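Local coordinates for protein with a SET domain within carboxy region (Cryptosporidium parvum, PDB 4LDG), which is probably a histone H4 lysine methyltransferase of the SET8 type, acting through the SET domain in its carboxy-terminal region, at residues A[195-206]-A[232-243]. Residues are numbered along the deposited sequence; the frame is centred on the assembly and turned at random. Where two conformers were deposited one is given.
Sequences YYFKANDKNYCI and TKVLMIENTPRL
Two beta hairpins of the SET domain pack face to face, and the contact is almost wholly apolar. P241 points its CG-CD edge at the face of the Y204 ring, with CG over the centre, 3.5 Å from the centroid and 8° off the normal, a CH-pi contact. P241 CB meets the F197 ring at its edge, 4.0 Å from F197 CE1. L243 CD2 sits over one face of the Y195 ring, 3.5 Å from Y195 CD2. F197 CG lies between the backbone N and the carbonyl carbon (chi1 63°), which lays one face of the ring against Y204 CB of its own hairpin. L243 CD2 covers the opposite face, and I206 CD1 packs on L243 CB at 3.7 Å. V234 splits its methyls: CG1 meets A199 CB, CG2 meets F197. M236 is bent at chi2 and chi3, and its CE reaches Y204 OH at 3.9 Å and N200 CB at 4.0 Å, near the first turn. Both hairpins close with type I' turns. Strands 195-199 and 232-237 cross at -53°. On the far sides, helix 175-187 backs the first hairpin and helix 121-134 the second. Small antiparallel sheets packed at an angle are characteristic of the SET fold.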
ATOM      1  N   TYR A 195      -0.183  13.704   3.500  1.00 36.00           N
ATOM      2  CA  TYR A 195       1.071  13.428   2.842  1.00 35.28           C
ATOM      3  C   TYR A 195       1.251  14.378   1.657  1.00 34.08           C
ATOM      4  O   TYR A 195       0.638  14.196   0.584  1.00 32.52           O
ATOM      5  CB  TYR A 195       1.109  11.969   2.402  1.00 35.42           C
ATOM      6  CG  TYR A 195       2.471  11.524   2.013  1.00 37.24           C
ATOM      7  CD1 TYR A 195       3.204  10.717   2.847  1.00 43.53           C
ATOM      8  CD2 TYR A 195       3.061  11.953   0.842  1.00 38.17           C
ATOM      9  CE1 TYR A 195       4.482  10.328   2.506  1.00 48.32           C
ATOM     10  CE2 TYR A 195       4.333  11.564   0.495  1.00 38.82           C
ATOM     11  CZ  TYR A 195       5.050  10.768   1.332  1.00 43.23           C
ATOM     12  OH  TYR A 195       6.329  10.360   1.013  1.00 45.50           O
ATOM     13  N   TYR A 196       2.100  15.377   1.865  1.00 34.58           N
ATOM     14  CA  TYR A 196       2.560  16.292   0.798  1.00 36.94           C
ATOM     15  C   TYR A 196       3.691  15.638   0.016  1.00 37.62           C
ATOM     16  O   TYR A 196       4.621  15.117   0.626  1.00 38.23           O
ATOM     17  CB  TYR A 196       3.092  17.627   1.364  1.00 38.60           C
ATOM     18  CG  TYR A 196       2.036  18.501   2.049  1.00 41.03           C
ATOM     19  CD1 TYR A 196       1.187  19.331   1.307  1.00 42.93           C
ATOM     20  CD2 TYR A 196       1.871  18.486   3.423  1.00 42.01           C
ATOM     21  CE1 TYR A 196       0.213  20.112   1.916  1.00 43.82           C
ATOM     22  CE2 TYR A 196       0.907  19.288   4.038  1.00 44.12           C
ATOM     23  CZ  TYR A 196       0.080  20.099   3.276  1.00 44.66           C
ATOM     24  OH  TYR A 196      -0.882  20.898   3.881  1.00 47.60           O
ATOM     25  N   PHE A 197       3.608  15.724  -1.315  1.00 37.19           N
ATOM     26  CA  PHE A 197       4.625  15.242  -2.251  1.00 39.61           C
ATOM     27  C   PHE A 197       4.572  16.004  -3.578  1.00 43.67           C
ATOM     28  O   PHE A 197       3.594  16.708  -3.895  1.00 43.64           O
ATOM     29  CB  PHE A 197       4.477  13.728  -2.548  1.00 37.70           C
ATOM     30  CG  PHE A 197       3.177  13.345  -3.217  1.00 35.81           C
ATOM     31  CD1 PHE A 197       3.133  13.035  -4.573  1.00 38.48           C
ATOM     32  CD2 PHE A 197       2.003  13.267  -2.488  1.00 35.39           C
ATOM     33  CE1 PHE A 197       1.949  12.665  -5.180  1.00 36.91           C
ATOM     34  CE2 PHE A 197       0.804  12.930  -3.086  1.00 35.23           C
ATOM     35  CZ  PHE A 197       0.779  12.617  -4.439  1.00 36.59           C
ATOM     36  N   LYS A 198       5.648  15.866  -4.341  1.00 47.48           N
ATOM     37  CA  LYS A 198       5.743  16.412  -5.687  1.00 52.28           C
ATOM     38  C   LYS A 198       5.804  15.254  -6.688  1.00 52.08           C
ATOM     39  O   LYS A 198       6.592  14.317  -6.514  1.00 52.14           O
ATOM     40  CB  LYS A 198       6.999  17.273  -5.801  1.00 58.05           C
ATOM     41  CG  LYS A 198       7.077  18.111  -7.077  1.00 67.42           C
ATOM     42  CD  LYS A 198       8.413  18.861  -7.172  1.00 73.66           C
ATOM     43  CE  LYS A 198       8.264  20.266  -7.760  1.00 78.62           C
ATOM     44  NZ  LYS A 198       7.709  21.256  -6.779  1.00 77.32           N
ATOM     45  N   ALA A 199       4.960  15.306  -7.716  1.00 53.38           N
ATOM     46  CA  ALA A 199       5.035  14.363  -8.850  1.00 54.74           C
ATOM     47  C   ALA A 199       4.644  15.062 -10.153  1.00 57.21           C
ATOM     48  O   ALA A 199       3.723  15.880 -10.159  1.00 54.36           O
ATOM     49  CB  ALA A 199       4.110  13.170  -8.621  1.00 53.99           C
ATOM     50  N   ASN A 200       5.308  14.708 -11.257  1.00 60.57           N
ATOM     51  CA  ASN A 200       4.958  15.256 -12.574  1.00 65.06           C
ATOM     52  C   ASN A 200       5.071  16.782 -12.548  1.00 67.06           C
ATOM     53  O   ASN A 200       4.250  17.476 -13.137  1.00 68.78           O
ATOM     54  CB  ASN A 200       3.526  14.830 -12.975  1.00 67.12           C
ATOM     55  CG  ASN A 200       3.377  14.553 -14.477  1.00 69.36           C
ATOM     56  OD1 ASN A 200       4.148  13.785 -15.055  1.00 69.40           O
ATOM     57  ND2 ASN A 200       2.361  15.147 -15.099  1.00 67.82           N
ATOM     58  N   ASP A 201       6.071  17.279 -11.814  1.00 67.63           N
ATOM     59  CA  ASP A 201       6.338  18.722 -11.638  1.00 71.15           C
ATOM     60  C   ASP A 201       5.200  19.513 -10.963  1.00 68.87           C
ATOM     61  O   ASP A 201       5.127  20.746 -11.094  1.00 69.04           O
ATOM     62  CB  ASP A 201       6.746  19.373 -12.984  1.00 72.89           C
ATOM     63  N   LYS A 202       4.340  18.811 -10.226  1.00 65.32           N
ATOM     64  CA  LYS A 202       3.220  19.439  -9.513  1.00 67.38           C
ATOM     65  C   LYS A 202       3.199  19.025  -8.028  1.00 62.57           C
ATOM     66  O   LYS A 202       3.624  17.932  -7.681  1.00 58.02           O
ATOM     67  CB  LYS A 202       1.910  19.058 -10.208  1.00 73.05           C
ATOM     68  CG  LYS A 202       0.657  19.727  -9.671  1.00 79.35           C
ATOM     69  CD  LYS A 202      -0.554  19.425 -10.555  1.00 87.16           C
ATOM     70  CE  LYS A 202      -1.747  20.333 -10.244  1.00 95.57           C
ATOM     71  NZ  LYS A 202      -2.104  20.413  -8.791  1.00 95.66           N
ATOM     72  N   ASN A 203       2.726  19.917  -7.163  1.00 59.15           N
ATOM     73  CA  ASN A 203       2.622  19.641  -5.742  1.00 56.41           C
ATOM     74  C   ASN A 203       1.258  19.105  -5.403  1.00 53.24           C
ATOM     75  O   ASN A 203       0.248  19.646  -5.837  1.00 53.99           O
ATOM     76  CB  ASN A 203       2.865  20.903  -4.920  1.00 60.62           C
ATOM     77  CG  ASN A 203       4.280  21.428  -5.066  1.00 64.95           C
ATOM     78  OD1 ASN A 203       5.252  20.662  -5.093  1.00 69.39           O
ATOM     79  ND2 ASN A 203       4.401  22.734  -5.179  1.00 66.92           N
ATOM     80  N   TYR A 204       1.230  18.024  -4.631  1.00 48.08           N
ATOM     81  CA  TYR A 204      -0.023  17.408  -4.237  1.00 47.08           C
ATOM     82  C   TYR A 204      -0.029  17.167  -2.735  1.00 45.77           C
ATOM     83  O   TYR A 204       1.007  17.248  -2.058  1.00 47.14           O
ATOM     84  CB  TYR A 204      -0.225  16.070  -4.953  1.00 45.95           C
ATOM     85  CG  TYR A 204      -0.365  16.103  -6.485  1.00 46.58           C
ATOM     86  CD1 TYR A 204      -1.607  16.183  -7.089  1.00 48.62           C
ATOM     87  CD2 TYR A 204       0.741  15.986  -7.307  1.00 46.45           C
ATOM     88  CE1 TYR A 204      -1.750  16.177  -8.479  1.00 49.67           C
ATOM     89  CE2 TYR A 204       0.618  15.974  -8.690  1.00 49.65           C
ATOM     90  CZ  TYR A 204      -0.628  16.071  -9.279  1.00 51.02           C
ATOM     91  OH  TYR A 204      -0.741  16.058 -10.662  1.00 54.03           O
ATOM     92  N   CYS A 205      -1.212  16.890  -2.216  1.00 43.92           N
ATOM     93  CA  CYS A 205      -1.334  16.409  -0.875  1.00 44.84           C
ATOM     94  C   CYS A 205      -2.398  15.317  -0.843  1.00 43.82           C
ATOM     95  O   CYS A 205      -3.464  15.486  -1.418  1.00 44.01           O
ATOM     96  CB  CYS A 205      -1.713  17.541   0.072  1.00 47.91           C
ATOM     97  SG  CYS A 205      -1.803  16.975   1.791  1.00 50.88           S
ATOM     98  N   ILE A 206      -2.100  14.196  -0.187  1.00 40.35           N
ATOM     99  CA  ILE A 206      -3.117  13.205   0.073  1.00 38.56           C
ATOM    100  C   ILE A 206      -3.517  13.295   1.524  1.00 38.95           C
ATOM    101  O   ILE A 206      -2.695  13.057   2.424  1.00 37.95           O
ATOM    102  CB  ILE A 206      -2.671  11.788  -0.279  1.00 38.84           C
ATOM    103  CG1 ILE A 206      -2.576  11.636  -1.805  1.00 40.63           C
ATOM    104  CG2 ILE A 206      -3.694  10.776   0.216  1.00 39.16           C
ATOM    105  CD1 ILE A 206      -1.649  10.528  -2.264  1.00 40.86           C
ATOM    106  N   THR A 232       8.310   5.037  -1.001  1.00 35.89           N
ATOM    107  CA  THR A 232       7.180   5.398  -1.851  1.00 37.22           C
ATOM    108  C   THR A 232       7.559   5.527  -3.321  1.00 36.17           C
ATOM    109  O   THR A 232       8.717   5.719  -3.686  1.00 39.44           O
ATOM    110  CB  THR A 232       6.528   6.702  -1.381  1.00 39.19           C
ATOM    111  OG1 THR A 232       7.547   7.668  -1.152  1.00 40.16           O
ATOM    112  CG2 THR A 232       5.751   6.472  -0.102  1.00 40.24           C
ATOM    113  N   LYS A 233       6.546   5.378  -4.155  1.00 34.77           N
ATOM    114  CA  LYS A 233       6.648   5.565  -5.578  1.00 36.32           C
ATOM    115  C   LYS A 233       5.330   6.158  -6.021  1.00 34.94           C
ATOM    116  O   LYS A 233       4.353   6.106  -5.290  1.00 33.71           O
ATOM    117  CB  LYS A 233       6.928   4.232  -6.276  1.00 38.04           C
ATOM    118  CG  LYS A 233       8.381   3.858  -6.166  1.00 42.28           C
ATOM    119  CD  LYS A 233       8.698   2.563  -6.881  1.00 51.69           C
ATOM    120  CE  LYS A 233      10.183   2.181  -6.762  1.00 57.72           C
ATOM    121  NZ  LYS A 233      11.140   3.332  -6.764  1.00 61.40           N
ATOM    122  N   VAL A 234       5.323   6.767  -7.192  1.00 37.31           N
ATOM    123  CA  VAL A 234       4.104   7.339  -7.754  1.00 40.13           C
ATOM    124  C   VAL A 234       3.953   6.846  -9.187  1.00 39.22           C
ATOM    125  O   VAL A 234       4.934   6.757  -9.901  1.00 40.93           O
ATOM    126  CB  VAL A 234       4.103   8.888  -7.738  1.00 40.90           C
ATOM    127  CG1 VAL A 234       2.894   9.431  -8.494  1.00 43.31           C
ATOM    128  CG2 VAL A 234       4.048   9.410  -6.319  1.00 40.87           C
ATOM    129  N   LEU A 235       2.728   6.497  -9.561  1.00 38.90           N
ATOM    130  CA  LEU A 235       2.348   6.301 -10.946  1.00 40.62           C
ATOM    131  C   LEU A 235       1.270   7.294 -11.288  1.00 39.95           C
ATOM    132  O   LEU A 235       0.278   7.423 -10.553  1.00 36.72           O
ATOM    133  CB  LEU A 235       1.771   4.905 -11.184  1.00 44.28           C
ATOM    134  CG  LEU A 235       2.713   3.694 -11.140  1.00 48.52           C
ATOM    135  CD1 LEU A 235       1.970   2.450 -11.610  1.00 51.12           C
ATOM    136  CD2 LEU A 235       3.979   3.896 -11.965  1.00 49.61           C
ATOM    137  N   MET A 236       1.449   7.964 -12.419  1.00 39.16           N
ATOM    138  CA  MET A 236       0.397   8.789 -12.975  1.00 42.53           C
ATOM    139  C   MET A 236      -0.499   7.864 -13.766  1.00 41.32           C
ATOM    140  O   MET A 236      -0.033   7.241 -14.697  1.00 42.56           O
ATOM    141  CB  MET A 236       0.973   9.875 -13.888  1.00 43.60           C
ATOM    142  CG  MET A 236       1.976  10.775 -13.191  1.00 44.92           C
ATOM    143  SD  MET A 236       1.314  11.678 -11.772  1.00 49.92           S
ATOM    144  CE  MET A 236       0.168  12.767 -12.612  1.00 48.05           C
ATOM    145  N   ILE A 237      -1.762   7.756 -13.356  1.00 41.34           N
ATOM    146  CA  ILE A 237      -2.736   6.899 -13.999  1.00 43.85           C
ATOM    147  C   ILE A 237      -3.948   7.754 -14.255  1.00 47.66           C
ATOM    148  O   ILE A 237      -4.489   8.344 -13.327  1.00 49.49           O
ATOM    149  CB  ILE A 237      -3.130   5.719 -13.119  1.00 43.80           C
ATOM    150  CG1 ILE A 237      -1.962   4.759 -13.031  1.00 43.36           C
ATOM    151  CG2 ILE A 237      -4.359   5.016 -13.691  1.00 44.51           C
ATOM    152  CD1 ILE A 237      -2.110   3.695 -11.976  1.00 43.59           C
ATOM    153  N   GLU A 238      -4.360   7.854 -15.516  0.50 47.90           N
ATOM    154  CA  GLU A 238      -5.537   8.636 -15.881  0.50 50.08           C
ATOM    155  C   GLU A 238      -5.487  10.055 -15.271  0.50 50.19           C
ATOM    156  O   GLU A 238      -6.466  10.563 -14.734  0.50 49.92           O
ATOM    157  CB  GLU A 238      -6.810   7.859 -15.509  0.50 51.18           C
ATOM    158  CG  GLU A 238      -7.025   6.622 -16.385  0.50 51.52           C
ATOM    159  CD  GLU A 238      -8.197   5.742 -15.945  0.50 53.64           C
ATOM    160  OE1 GLU A 238      -7.985   4.796 -15.129  0.50 51.83           O
ATOM    161  OE2 GLU A 238      -9.326   5.980 -16.437  0.50 52.28           O
ATOM    162  N   ASN A 239      -4.301  10.655 -15.363  0.50 50.98           N
ATOM    163  CA  ASN A 239      -4.049  12.059 -15.014  0.50 52.88           C
ATOM    164  C   ASN A 239      -3.893  12.373 -13.527  0.50 52.32           C
ATOM    165  O   ASN A 239      -3.749  13.529 -13.140  0.50 52.05           O
ATOM    166  CB  ASN A 239      -5.117  12.953 -15.637  0.50 55.17           C
ATOM    167  CG  ASN A 239      -4.763  13.348 -17.048  0.50 57.52           C
ATOM    168  OD1 ASN A 239      -4.793  12.522 -17.957  0.50 56.65           O
ATOM    169  ND2 ASN A 239      -4.380  14.605 -17.233  0.50 60.14           N
ATOM    170  N   THR A 240      -3.884  11.318 -12.724  1.00 52.71           N
ATOM    171  CA  THR A 240      -3.995  11.372 -11.267  1.00 48.63           C
ATOM    172  C   THR A 240      -2.812  10.608 -10.649  1.00 45.16           C
ATOM    173  O   THR A 240      -2.564   9.434 -10.985  1.00 41.34           O
ATOM    174  CB  THR A 240      -5.300  10.682 -10.869  1.00 50.54           C
ATOM    175  OG1 THR A 240      -6.384  11.503 -11.295  1.00 59.39           O
ATOM    176  CG2 THR A 240      -5.410  10.449  -9.364  1.00 53.03           C
ATOM    177  N   PRO A 241      -2.043  11.269  -9.781  1.00 43.48           N
ATOM    178  CA  PRO A 241      -0.960  10.534  -9.151  1.00 39.93           C
ATOM    179  C   PRO A 241      -1.540   9.542  -8.185  1.00 36.08           C
ATOM    180  O   PRO A 241      -2.479   9.877  -7.484  1.00 36.57           O
ATOM    181  CB  PRO A 241      -0.206  11.612  -8.383  1.00 43.15           C
ATOM    182  CG  PRO A 241      -1.248  12.629  -8.057  1.00 45.53           C
ATOM    183  CD  PRO A 241      -2.171  12.637  -9.248  1.00 46.14           C
ATOM    184  N   ARG A 242      -0.990   8.331  -8.182  1.00 33.98           N
ATOM    185  CA  ARG A 242      -1.314   7.285  -7.224  1.00 33.38           C
ATOM    186  C   ARG A 242      -0.046   6.954  -6.470  1.00 33.93           C
ATOM    187  O   ARG A 242       0.962   6.483  -7.076  1.00 31.54           O
ATOM    188  CB  ARG A 242      -1.814   6.029  -7.937  1.00 34.29           C
ATOM    189  CG  ARG A 242      -2.899   6.315  -8.974  1.00 36.39           C
ATOM    190  CD  ARG A 242      -4.181   6.813  -8.332  1.00 36.20           C
ATOM    191  NE  ARG A 242      -4.767   5.730  -7.546  1.00 36.63           N
ATOM    192  CZ  ARG A 242      -5.680   4.871  -7.985  1.00 38.60           C
ATOM    193  NH1 ARG A 242      -6.159   4.942  -9.235  1.00 42.71           N
ATOM    194  NH2 ARG A 242      -6.108   3.914  -7.181  1.00 38.54           N
ATOM    195  N   LEU A 243      -0.103   7.162  -5.149  1.00 33.98           N
ATOM    196  CA  LEU A 243       1.070   7.036  -4.296  1.00 32.87           C
ATOM    197  C   LEU A 243       0.990   5.699  -3.572  1.00 30.77           C
ATOM    198  O   LEU A 243      -0.065   5.353  -2.991  1.00 28.85           O
ATOM    199  CB  LEU A 243       1.096   8.202  -3.295  1.00 36.31           C
ATOM    200  CG  LEU A 243       2.175   8.300  -2.194  1.00 37.92           C
ATOM    201  CD1 LEU A 243       3.555   8.561  -2.794  1.00 37.11           C
ATOM    202  CD2 LEU A 243       1.809   9.403  -1.213  1.00 38.07           C
TER